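SusD homolog (Bacteroides thetaiotaomicron, PDB 3EHM) probably binds mucin O-glycans as a SusD-like lipoprotein of the outer membrane, contributing to their utilization by this gut symbiont. Local coordinates at residues S60-Y66 against A449-W453. Sequence-based numbering, arbitrary orientation.
Sequences SGNYIGY and AVEAW
Ala449 sets its methyl against the short helix 60-63 where that helix has no side chain to interfere: CB lies 3.4 Å from Gly61 N, and Gly61 CA and Ala449 CA are 4.6 Å apart. Ser60 OG touches the same methyl, while its hydrogen bond runs to Thr55 O. Helix 60-63 closes in a Schellman motif with Gly65 at positive phi, bringing Tyr66 round to the start of helix 449-459 within the largely helical SusD-like fold; its ring edge meets Ala449, with Tyr66 CE1 3.7 Å from Ala449 N. One turn on, the methyl of Ala452 meets both Tyr66 OH and Ile64 CD1; Ala452 CB and Ile64 CD1, 3.2 Å apart, are closer than usual van der Waals contact, so the exact value is doubtful. Extension of the isoleucine chain beyond CG1 (chi2 -174°) carries CD1 over the centre of the Tyr66 ring. Trp453, with CG trans to its own N (chi1 178°), turns its indole to Ser60 and Tyr63. Tyr63 presents its CD1-CE1 edge to the indole face in a T-shaped stack, planes at 63°, while Ser60 CB approaches Trp453 CE3 at 3.6 Å. No hydrogen bond crosses this buried interface, which implies that shape and aromatic contact join its two sides, while Glu78 O and Tyr442 O hold the tyrosine hydroxyls and Pro486 O, bonded to Trp453 NE1, helps to set the indole's turn.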
loop_
_atom_site.group_PDB
_atom_site.type_symbol
_atom_site.label_atom_id
_atom_site.label_comp_id
_atom_site.label_asym_id
_atom_site.label_seq_id
_atom_site.Cartn_x
_atom_site.Cartn_y
_atom_site.Cartn_z
ATOM N N SER A 60 5.023 -6.909 2.249
ATOM C CA SER A 60 3.719 -6.340 2.592
ATOM C C SER A 60 2.517 -7.072 1.990
ATOM O O SER A 60 1.575 -7.411 2.710
ATOM C CB SER A 60 3.666 -4.860 2.186
ATOM O OG SER A 60 3.875 -4.703 0.793
ATOM N N GLY A 61 2.545 -7.293 0.678
ATOM C CA GLY A 61 1.443 -7.974 0.011
ATOM C C GLY A 61 1.262 -9.411 0.470
ATOM O O GLY A 61 0.159 -9.965 0.431
ATOM N N ASN A 62 2.363 -10.021 0.892
ATOM C CA ASN A 62 2.345 -11.390 1.381
ATOM C C ASN A 62 1.781 -11.416 2.799
ATOM O O ASN A 62 0.942 -12.257 3.122
ATOM C CB ASN A 62 3.767 -11.966 1.336
ATOM C CG ASN A 62 3.999 -13.066 2.361
ATOM O OD1 ASN A 62 3.295 -14.082 2.387
ATOM N ND2 ASN A 62 5.005 -12.871 3.207
ATOM N N TYR A 63 2.226 -10.478 3.635
ATOM C CA TYR A 63 1.766 -10.396 5.018
ATOM C C TYR A 63 0.237 -10.301 5.110
ATOM O O TYR A 63 -0.394 -11.053 5.854
ATOM C CB TYR A 63 2.361 -9.165 5.714
ATOM C CG TYR A 63 3.879 -9.058 5.706
ATOM C CD1 TYR A 63 4.499 -7.810 5.791
ATOM C CD2 TYR A 63 4.690 -10.191 5.614
ATOM C CE1 TYR A 63 5.889 -7.688 5.780
ATOM C CE2 TYR A 63 6.085 -10.082 5.602
ATOM C CZ TYR A 63 6.675 -8.825 5.682
ATOM O OH TYR A 63 8.044 -8.696 5.642
ATOM N N ILE A 64 -0.349 -9.372 4.357
ATOM C CA ILE A 64 -1.795 -9.156 4.388
ATOM C C ILE A 64 -2.624 -10.056 3.482
ATOM O O ILE A 64 -3.835 -9.887 3.377
ATOM C CB ILE A 64 -2.145 -7.699 4.063
ATOM C CG1 ILE A 64 -1.690 -7.367 2.639
ATOM C CG2 ILE A 64 -1.518 -6.774 5.099
ATOM C CD1 ILE A 64 -1.861 -5.928 2.263
ATOM N N GLY A 65 -1.980 -10.992 2.802
ATOM C CA GLY A 65 -2.731 -11.917 1.977
ATOM C C GLY A 65 -3.164 -11.514 0.585
ATOM O O GLY A 65 -4.062 -12.151 0.020
ATOM N N TYR A 66 -2.576 -10.455 0.035
ATOM C CA TYR A 66 -2.896 -10.063 -1.337
ATOM C C TYR A 66 -2.234 -11.141 -2.194
ATOM O O TYR A 66 -2.781 -11.587 -3.204
ATOM C CB TYR A 66 -2.245 -8.723 -1.708
ATOM C CG TYR A 66 -3.074 -7.474 -1.496
ATOM C CD1 TYR A 66 -2.575 -6.233 -1.883
ATOM C CD2 TYR A 66 -4.345 -7.525 -0.926
ATOM C CE1 TYR A 66 -3.313 -5.071 -1.711
ATOM C CE2 TYR A 66 -5.099 -6.363 -0.749
ATOM C CZ TYR A 66 -4.573 -5.141 -1.146
ATOM O OH TYR A 66 -5.292 -3.984 -0.985
ATOM N N ALA A 449 -0.258 -2.976 -1.990
ATOM C CA ALA A 449 0.056 -3.686 -0.750
ATOM C C ALA A 449 0.519 -2.857 0.446
ATOM O O ALA A 449 0.072 -3.092 1.570
ATOM C CB ALA A 449 1.087 -4.775 -1.040
ATOM N N VAL A 450 1.421 -1.906 0.228
ATOM C CA VAL A 450 1.915 -1.104 1.345
ATOM C C VAL A 450 0.792 -0.356 2.057
ATOM O O VAL A 450 0.720 -0.368 3.287
ATOM C CB VAL A 450 2.993 -0.089 0.893
ATOM C CG1 VAL A 450 3.448 0.756 2.083
ATOM C CG2 VAL A 450 4.187 -0.834 0.308
ATOM N N GLU A 451 -0.085 0.291 1.291
ATOM C CA GLU A 451 -1.192 1.037 1.887
ATOM C C GLU A 451 -2.117 0.095 2.664
ATOM O O GLU A 451 -2.564 0.419 3.757
ATOM C CB GLU A 451 -1.977 1.774 0.797
ATOM C CG GLU A 451 -3.115 2.663 1.293
ATOM C CD GLU A 451 -2.663 3.749 2.259
ATOM O OE1 GLU A 451 -1.495 4.193 2.179
ATOM O OE2 GLU A 451 -3.494 4.176 3.091
ATOM N N ALA A 452 -2.393 -1.077 2.099
ATOM C CA ALA A 452 -3.258 -2.047 2.759
ATOM C C ALA A 452 -2.615 -2.549 4.050
ATOM O O ALA A 452 -3.294 -2.753 5.056
ATOM C CB ALA A 452 -3.537 -3.210 1.824
ATOM N N TRP A 453 -1.303 -2.753 4.009
ATOM C CA TRP A 453 -0.561 -3.222 5.170
ATOM C C TRP A 453 -0.562 -2.144 6.255
ATOM O O TRP A 453 -0.697 -2.440 7.439
ATOM C CB TRP A 453 0.870 -3.575 4.757
ATOM C CG TRP A 453 1.737 -4.027 5.880
ATOM C CD1 TRP A 453 1.365 -4.784 6.955
ATOM C CD2 TRP A 453 3.142 -3.802 6.014
ATOM N NE1 TRP A 453 2.455 -5.047 7.750
ATOM C CE2 TRP A 453 3.561 -4.456 7.195
ATOM C CE3 TRP A 453 4.093 -3.114 5.248
ATOM C CZ2 TRP A 453 4.888 -4.442 7.630
ATOM C CZ3 TRP A 453 5.419 -3.101 5.682
ATOM C CH2 TRP A 453 5.800 -3.762 6.864
#